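PDB 6FCG: glycoside hydrolase, GH17 family from Formosa sp. Hel1_33_131, which probably hydrolyses internal beta-1,3-glucosidic bonds of laminarin, the storage glucan of microalgae, as an endo-acting laminarinase. Local coordinates for residues A[204-216]-A[228-241]. Numbering follows the deposited sequence.
Sequences DLWITSSDNFASW and LTKLIEAVDYLSVH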
loop_
_atom_site.group_PDB
_atom_site.type_symbol
_atom_site.label_atom_id
_atom_site.label_comp_id
_atom_site.label_asym_id
_atom_site.label_seq_id
_atom_site.Cartn_x
_atom_site.Cartn_y
_atom_site.Cartn_z
ATOM N N ASP A 204 -26.086 8.416 -52.750
ATOM C CA ASP A 204 -26.181 7.265 -51.843
ATOM C C ASP A 204 -25.036 7.091 -50.820
ATOM O O ASP A 204 -25.085 6.173 -49.988
ATOM C CB ASP A 204 -26.293 5.993 -52.668
ATOM C CG ASP A 204 -27.597 5.907 -53.454
ATOM O OD1 ASP A 204 -28.674 6.150 -52.866
ATOM O OD2 ASP A 204 -27.542 5.548 -54.654
ATOM N N LEU A 205 -24.030 7.961 -50.901
ATOM C CA LEU A 205 -22.924 7.998 -49.956
ATOM C C LEU A 205 -23.414 8.546 -48.645
ATOM O O LEU A 205 -24.017 9.615 -48.610
ATOM C CB LEU A 205 -21.795 8.900 -50.476
ATOM C CG LEU A 205 -20.550 9.028 -49.615
ATOM C CD1 LEU A 205 -19.716 7.772 -49.676
ATOM C CD2 LEU A 205 -19.722 10.209 -50.045
ATOM N N TRP A 206 -23.207 7.803 -47.575
ATOM C CA TRP A 206 -23.726 8.195 -46.279
ATOM C C TRP A 206 -22.665 8.939 -45.481
ATOM O O TRP A 206 -21.495 8.573 -45.508
ATOM C CB TRP A 206 -24.287 6.964 -45.534
ATOM C CG TRP A 206 -25.758 6.740 -45.774
ATOM C CD1 TRP A 206 -26.508 7.271 -46.776
ATOM C CD2 TRP A 206 -26.645 5.916 -45.007
ATOM N NE1 TRP A 206 -27.803 6.836 -46.684
ATOM C CE2 TRP A 206 -27.914 5.988 -45.622
ATOM C CE3 TRP A 206 -26.488 5.117 -43.879
ATOM C CZ2 TRP A 206 -29.020 5.319 -45.134
ATOM C CZ3 TRP A 206 -27.589 4.430 -43.390
ATOM C CH2 TRP A 206 -28.843 4.538 -44.022
ATOM N N ILE A 207 -23.096 9.974 -44.756
ATOM C CA ILE A 207 -22.202 10.782 -43.945
ATOM C C ILE A 207 -22.562 10.611 -42.491
ATOM O O ILE A 207 -23.732 10.577 -42.132
ATOM C CB ILE A 207 -22.303 12.256 -44.316
ATOM C CG1 ILE A 207 -22.229 12.445 -45.839
ATOM C CG2 ILE A 207 -21.195 13.051 -43.627
ATOM C CD1 ILE A 207 -20.936 11.967 -46.488
ATOM N N THR A 208 -21.546 10.506 -41.642
ATOM C CA THR A 208 -21.748 10.358 -40.187
ATOM C C THR A 208 -20.604 10.990 -39.445
ATOM O O THR A 208 -19.729 11.620 -40.049
ATOM C CB THR A 208 -21.880 8.864 -39.779
ATOM O OG1 THR A 208 -22.326 8.739 -38.428
ATOM C CG2 THR A 208 -20.551 8.104 -39.958
ATOM N N SER A 209 -20.640 10.852 -38.122
ATOM C CA SER A 209 -19.487 11.078 -37.260
ATOM C C SER A 209 -19.431 9.905 -36.316
ATOM O O SER A 209 -20.461 9.436 -35.872
ATOM C CB SER A 209 -19.623 12.372 -36.478
ATOM O OG SER A 209 -18.438 12.659 -35.756
ATOM N N SER A 210 -18.235 9.404 -36.027
ATOM C CA SER A 210 -18.125 8.247 -35.155
ATOM C C SER A 210 -17.652 8.743 -33.797
ATOM O O SER A 210 -16.583 9.340 -33.672
ATOM C CB SER A 210 -17.213 7.184 -35.769
ATOM O OG SER A 210 -17.636 5.885 -35.381
ATOM N N ASP A 211 -18.463 8.511 -32.779
ATOM C CA ASP A 211 -18.193 9.107 -31.479
ATOM C C ASP A 211 -18.806 8.310 -30.325
ATOM O O ASP A 211 -19.665 7.443 -30.516
ATOM C CB ASP A 211 -18.680 10.579 -31.466
ATOM C CG ASP A 211 -17.756 11.507 -30.640
ATOM O OD1 ASP A 211 -17.412 11.136 -29.490
ATOM O OD2 ASP A 211 -17.386 12.592 -31.163
ATOM N N ASN A 212 -18.324 8.621 -29.132
ATOM C CA ASN A 212 -18.829 8.068 -27.882
ATOM C C ASN A 212 -20.309 8.351 -27.682
ATOM O O ASN A 212 -20.811 9.402 -28.051
ATOM C CB ASN A 212 -18.061 8.702 -26.728
ATOM C CG ASN A 212 -18.385 8.075 -25.394
ATOM O OD1 ASN A 212 -19.192 8.610 -24.609
ATOM N ND2 ASN A 212 -17.724 6.960 -25.097
ATOM N N PHE A 213 -20.985 7.413 -27.055
ATOM C CA PHE A 213 -22.400 7.544 -26.782
ATOM C C PHE A 213 -22.772 8.877 -26.140
ATOM O O PHE A 213 -23.832 9.419 -26.418
ATOM C CB PHE A 213 -22.891 6.376 -25.896
ATOM C CG PHE A 213 -22.529 6.522 -24.463
ATOM C CD1 PHE A 213 -21.260 6.225 -24.020
ATOM C CD2 PHE A 213 -23.469 6.977 -23.543
ATOM C CE1 PHE A 213 -20.934 6.349 -22.676
ATOM C CE2 PHE A 213 -23.154 7.116 -22.203
ATOM C CZ PHE A 213 -21.886 6.799 -21.771
ATOM N N ALA A 214 -21.928 9.369 -25.244
ATOM C CA ALA A 214 -22.198 10.622 -24.544
ATOM C C ALA A 214 -22.157 11.821 -25.493
ATOM O O ALA A 214 -22.930 12.756 -25.352
ATOM C CB ALA A 214 -21.205 10.806 -23.388
ATOM N N SER A 215 -21.257 11.785 -26.455
ATOM C CA SER A 215 -21.159 12.849 -27.468
ATOM C C SER A 215 -22.404 12.957 -28.340
ATOM O O SER A 215 -22.743 14.026 -28.800
ATOM C CB SER A 215 -19.949 12.608 -28.378
ATOM O OG SER A 215 -18.776 12.463 -27.610
ATOM N N TRP A 216 -23.073 11.835 -28.538
ATOM C CA TRP A 216 -24.313 11.803 -29.266
ATOM C C TRP A 216 -25.516 12.044 -28.396
ATOM O O TRP A 216 -26.643 11.825 -28.831
ATOM C CB TRP A 216 -24.471 10.455 -29.991
ATOM C CG TRP A 216 -23.694 10.359 -31.288
ATOM C CD1 TRP A 216 -22.704 9.451 -31.591
ATOM C CD2 TRP A 216 -23.842 11.192 -32.419
ATOM N NE1 TRP A 216 -22.236 9.681 -32.861
ATOM C CE2 TRP A 216 -22.943 10.729 -33.400
ATOM C CE3 TRP A 216 -24.673 12.265 -32.717
ATOM C CZ2 TRP A 216 -22.850 11.313 -34.663
ATOM C CZ3 TRP A 216 -24.575 12.863 -33.981
ATOM C CH2 TRP A 216 -23.660 12.386 -34.930
ATOM N N LEU A 228 -25.374 20.196 -31.531
ATOM C CA LEU A 228 -25.545 18.737 -31.571
ATOM C C LEU A 228 -26.856 18.333 -32.197
ATOM O O LEU A 228 -26.902 17.386 -32.951
ATOM C CB LEU A 228 -25.461 18.108 -30.175
ATOM C CG LEU A 228 -25.767 16.612 -30.103
ATOM C CD1 LEU A 228 -24.771 15.798 -30.912
ATOM C CD2 LEU A 228 -25.738 16.125 -28.667
ATOM N N THR A 229 -27.931 19.031 -31.857
ATOM C CA THR A 229 -29.241 18.764 -32.486
ATOM C C THR A 229 -29.130 18.907 -34.020
ATOM O O THR A 229 -29.617 18.044 -34.741
ATOM C CB THR A 229 -30.380 19.638 -31.880
ATOM O OG1 THR A 229 -30.591 19.252 -30.511
ATOM C CG2 THR A 229 -31.677 19.469 -32.633
ATOM N N LYS A 230 -28.477 19.962 -34.492
ATOM C CA LYS A 230 -28.307 20.197 -35.921
ATOM C C LYS A 230 -27.443 19.121 -36.571
ATOM O O LYS A 230 -27.708 18.732 -37.720
ATOM C CB LYS A 230 -27.682 21.575 -36.214
ATOM C CG LYS A 230 -28.516 22.747 -35.732
ATOM C CD LYS A 230 -28.192 24.039 -36.452
ATOM C CE LYS A 230 -28.806 25.186 -35.677
ATOM N NZ LYS A 230 -27.752 25.987 -35.083
ATOM N N LEU A 231 -26.415 18.661 -35.851
ATOM C CA LEU A 231 -25.577 17.581 -36.334
ATOM C C LEU A 231 -26.348 16.282 -36.483
ATOM O O LEU A 231 -26.201 15.577 -37.475
ATOM C CB LEU A 231 -24.394 17.352 -35.390
ATOM C CG LEU A 231 -23.456 16.200 -35.771
ATOM C CD1 LEU A 231 -22.771 16.465 -37.100
ATOM C CD2 LEU A 231 -22.423 16.009 -34.689
ATOM N N ILE A 232 -27.173 15.970 -35.491
ATOM C CA ILE A 232 -28.044 14.800 -35.556
ATOM C C ILE A 232 -29.000 14.878 -36.755
ATOM O O ILE A 232 -29.265 13.846 -37.359
ATOM C CB ILE A 232 -28.817 14.589 -34.246
ATOM C CG1 ILE A 232 -27.849 14.158 -33.143
ATOM C CG2 ILE A 232 -29.897 13.531 -34.400
ATOM C CD1 ILE A 232 -28.348 14.420 -31.744
ATOM N N GLU A 233 -29.505 16.078 -37.088
ATOM C CA GLU A 233 -30.283 16.304 -38.330
ATOM C C GLU A 233 -29.461 16.110 -39.586
ATOM O O GLU A 233 -29.953 15.559 -40.532
ATOM C CB GLU A 233 -30.930 17.731 -38.424
ATOM C CG GLU A 233 -32.265 17.932 -37.606
ATOM C CD GLU A 233 -33.495 17.148 -38.093
ATOM O OE1 GLU A 233 -33.401 16.180 -38.860
ATOM O OE2 GLU A 233 -34.608 17.457 -37.619
ATOM N N ALA A 234 -28.226 16.591 -39.604
ATOM C CA ALA A 234 -27.424 16.609 -40.831
ATOM C C ALA A 234 -26.874 15.255 -41.245
ATOM O O ALA A 234 -26.777 14.992 -42.439
ATOM C CB ALA A 234 -26.282 17.604 -40.703
ATOM N N VAL A 235 -26.515 14.395 -40.290
ATOM C CA VAL A 235 -25.923 13.074 -40.627
ATOM C C VAL A 235 -26.944 12.113 -41.221
ATOM O O VAL A 235 -28.139 12.265 -40.995
ATOM C CB VAL A 235 -25.233 12.371 -39.415
ATOM C CG1 VAL A 235 -24.057 13.187 -38.935
ATOM C CG2 VAL A 235 -26.192 12.074 -38.275
ATOM N N ASP A 236 -26.483 11.146 -41.998
ATOM C CA ASP A 236 -27.387 10.103 -42.515
ATOM C C ASP A 236 -27.668 9.068 -41.443
ATOM O O ASP A 236 -28.769 8.510 -41.404
ATOM C CB ASP A 236 -26.825 9.463 -43.773
ATOM C CG ASP A 236 -26.785 10.433 -44.945
ATOM O OD1 ASP A 236 -27.858 10.773 -45.463
ATOM O OD2 ASP A 236 -25.669 10.848 -45.378
ATOM N N TYR A 237 -26.691 8.817 -40.560
ATOM C CA TYR A 237 -26.892 7.972 -39.376
ATOM C C TYR A 237 -25.920 8.348 -38.255
ATOM O O TYR A 237 -25.006 9.133 -38.477
ATOM C CB TYR A 237 -26.731 6.493 -39.754
ATOM C CG TYR A 237 -25.291 5.990 -39.912
ATOM C CD1 TYR A 237 -24.587 6.190 -41.079
ATOM C CD2 TYR A 237 -24.662 5.277 -38.891
ATOM C CE1 TYR A 237 -23.292 5.702 -41.228
ATOM C CE2 TYR A 237 -23.378 4.789 -39.029
ATOM C CZ TYR A 237 -22.688 5.010 -40.193
ATOM O OH TYR A 237 -21.402 4.519 -40.354
ATOM N N LEU A 238 -26.108 7.745 -37.076
ATOM C CA LEU A 238 -25.235 7.942 -35.921
ATOM C C LEU A 238 -24.359 6.722 -35.710
ATOM O O LEU A 238 -24.865 5.628 -35.504
ATOM C CB LEU A 238 -26.045 8.199 -34.643
ATOM C CG LEU A 238 -26.684 9.588 -34.466
ATOM C CD1 LEU A 238 -27.895 9.775 -35.380
ATOM C CD2 LEU A 238 -27.116 9.793 -33.025
ATOM N N SER A 239 -23.043 6.929 -35.723
ATOM C CA SER A 239 -22.058 5.889 -35.422
ATOM C C SER A 239 -21.605 6.054 -33.931
ATOM O O SER A 239 -20.919 7.003 -33.570
ATOM C CB SER A 239 -20.883 5.983 -36.392
ATOM O OG SER A 239 -19.998 4.902 -36.238
ATOM N N VAL A 240 -22.012 5.112 -33.093
ATOM C CA VAL A 240 -21.953 5.235 -31.652
ATOM C C VAL A 240 -20.935 4.278 -31.084
ATOM O O VAL A 240 -20.944 3.084 -31.431
ATOM C CB VAL A 240 -23.329 4.914 -31.044
ATOM C CG1 VAL A 240 -23.257 4.814 -29.537
ATOM C CG2 VAL A 240 -24.316 5.984 -31.455
ATOM N N HIS A 241 -20.104 4.775 -30.172
ATOM C CA HIS A 241 -19.148 3.913 -29.449
ATOM C C HIS A 241 -19.587 3.654 -28.007
ATOM O O HIS A 241 -20.007 4.586 -27.325
ATOM C CB HIS A 241 -17.744 4.539 -29.394
ATOM C CG HIS A 241 -17.188 4.937 -30.730
ATOM N ND1 HIS A 241 -15.898 5.401 -30.868
ATOM C CD2 HIS A 241 -17.721 4.924 -31.977
ATOM C CE1 HIS A 241 -15.663 5.669 -32.138
ATOM N NE2 HIS A 241 -16.753 5.392 -32.832
#
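The indole of Trp216 packs against Leu238 and donates to Ser239 O, between strand 238-241 and helix 228-234. CB and CG start beside Leu238 CD2. CD1 meets Val240 CG2, and NE1 donates to Ser239 O at 3.1 Å, arriving from above the carbonyl plane, while Asp211 N reaches the same oxygen from the opposite face. CD2 and CE3 lie against Leu238 CD2, CE3 at 3.5 Å, and CE2 is near Leu238 CG and CB; that CG sits over one face of the six-membered ring. Farther out, Trp216 CZ3 meets Ile232 CG1 at 3.6 Å. CH2 ends against Leu231 CD2. Tryptophan suits this place because it pairs a broad apolar surface with one N-H for a buried carbonyl. A serine here would probably leave a gap between helix and strand and deprive Ser239 O of its second donor.

On the other side of the sheet Ser210 OG bonds both Ser239 OG and His241 NE2, each at 2.7 Å, at the edge of the imidazole; a serine hydroxyl is short and can both give and accept. His241 ND1 is held in turn by Glu169. In the loop between helix 228-234 and strand 238-241, Asp236 bonds Ile207 of strand 206-212 twice: its N donates to Ile207 O, and CG, anti to the carbonyl carbon (chi1 -67°), brings OD2 to Ile207 N at 2.8 Å. Aspartate thus supplies an acceptor where a backbone N-H needs one. OD2 also forms a salt bridge with Lys196, and Asp236 CB lies over the Trp206 five-membered ring. Parallel strands 206-212 and 238-241, joined through helix 228-234, form a beta-alpha-beta crossover, the repeating element of the TIM barrel expected for family GH17.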